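PDB 2NXF: manganese-dependent ADP-ribose/CDP-alcohol diphosphatase from Danio rerio, which probably hydrolyses ADP-ribose and CDP-alcohols such as CDP-choline at a dinuclear metal centre of the calcineurin-like phosphoesterase type. Local coordinates for residues 124-127 against 132-135. Numbering follows the deposited sequence.
Sequences SDLI and YAYE
S124 and E135 form an antiparallel hydrogen-bonded pair. E135 N donates to S124 O at 2.9 Å, and S124 N returns a longer bond to E135 O at 3.3 Å. Their side chains add a third link. S124 OG donates to E135 OE1 at 2.7 Å, on the anti side of the carboxylate and 19° out of its plane. The E135 chain bends at chi2 (95°), which turns its carboxylate back toward S124. The other oxygen, OE2, forms a salt bridge with R143. An alanine in place of E135 would probably leave S124 OG without this acceptor and R143 without its carboxylate. D125 and Y134 are the next, non-hydrogen-bonded pair, with D125 CB 3.5 Å from Y134 CB. L126 N then bonds A133 O at 2.9 Å. Beyond it, I127 CD1 meets Y132 CD1 obliquely at 3.6 Å. D125 OD1 accepts from I127 N through its anti lone pair, an Asx turn just after strand 124-125. Both tyrosine hydroxyls bond S114 OG. Y132 OH also bonds H92 O, and Y134 OH bonds H91 ND1. This beta hairpin places 124-125 at the sheet edge, beside 134-139. Helix 203-219 covers the L126, A133 and E135 side chains through W208.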
# COMPACT_ATOMS: atom_id res chain seq x y z
N SER A 124 1.96 -2.48 18.58
CA SER A 124 0.97 -1.49 18.96
C SER A 124 0.11 -1.23 17.72
O SER A 124 0.49 -1.59 16.59
CB SER A 124 1.63 -0.18 19.43
OG SER A 124 2.31 0.48 18.37
N ASP A 125 -1.03 -0.59 17.92
CA ASP A 125 -1.86 -0.23 16.78
C ASP A 125 -2.67 1.00 17.11
O ASP A 125 -2.79 1.38 18.29
CB ASP A 125 -2.76 -1.41 16.36
CG ASP A 125 -3.85 -1.73 17.38
OD1 ASP A 125 -4.77 -0.91 17.58
OD2 ASP A 125 -3.78 -2.81 18.02
N LEU A 126 -3.27 1.60 16.09
CA LEU A 126 -4.07 2.80 16.27
C LEU A 126 -5.57 2.57 16.05
O LEU A 126 -6.32 3.53 15.85
CB LEU A 126 -3.58 3.88 15.32
CG LEU A 126 -2.11 4.28 15.49
CD1 LEU A 126 -1.78 5.44 14.57
CD2 LEU A 126 -1.80 4.66 16.94
N ILE A 127 -5.99 1.31 16.09
CA ILE A 127 -7.40 0.96 15.83
C ILE A 127 -8.34 1.68 16.80
O ILE A 127 -9.42 2.16 16.42
CB ILE A 127 -7.66 -0.57 15.92
CG1 ILE A 127 -6.79 -1.36 14.92
CG2 ILE A 127 -9.13 -0.91 15.68
CD1 ILE A 127 -6.88 -0.91 13.55
N TYR A 132 -6.25 2.85 10.81
CA TYR A 132 -5.89 1.47 10.53
C TYR A 132 -4.38 1.41 10.27
O TYR A 132 -3.91 1.40 9.13
CB TYR A 132 -6.69 0.90 9.35
CG TYR A 132 -6.30 -0.53 9.06
CD1 TYR A 132 -6.58 -1.54 9.97
CD2 TYR A 132 -5.64 -0.86 7.86
CE1 TYR A 132 -6.18 -2.87 9.73
CE2 TYR A 132 -5.26 -2.17 7.60
CZ TYR A 132 -5.52 -3.17 8.52
OH TYR A 132 -5.14 -4.46 8.27
N ALA A 133 -3.63 1.40 11.36
CA ALA A 133 -2.18 1.35 11.32
C ALA A 133 -1.73 0.52 12.48
O ALA A 133 -2.31 0.58 13.59
CB ALA A 133 -1.60 2.76 11.44
N TYR A 134 -0.68 -0.26 12.24
CA TYR A 134 -0.16 -1.12 13.30
C TYR A 134 1.27 -1.51 13.03
O TYR A 134 1.75 -1.32 11.92
CB TYR A 134 -1.03 -2.36 13.50
CG TYR A 134 -1.10 -3.36 12.35
CD1 TYR A 134 -0.32 -4.53 12.38
CD2 TYR A 134 -1.98 -3.18 11.27
CE1 TYR A 134 -0.40 -5.49 11.37
CE2 TYR A 134 -2.06 -4.15 10.24
CZ TYR A 134 -1.26 -5.29 10.31
OH TYR A 134 -1.34 -6.27 9.32
N GLU A 135 1.94 -2.00 14.06
CA GLU A 135 3.34 -2.39 13.93
C GLU A 135 3.57 -3.64 14.76
O GLU A 135 2.91 -3.85 15.78
CB GLU A 135 4.28 -1.24 14.35
CG GLU A 135 4.00 -0.64 15.73
CD GLU A 135 4.84 -1.22 16.85
OE1 GLU A 135 4.65 -0.76 18.02
OE2 GLU A 135 5.66 -2.14 16.60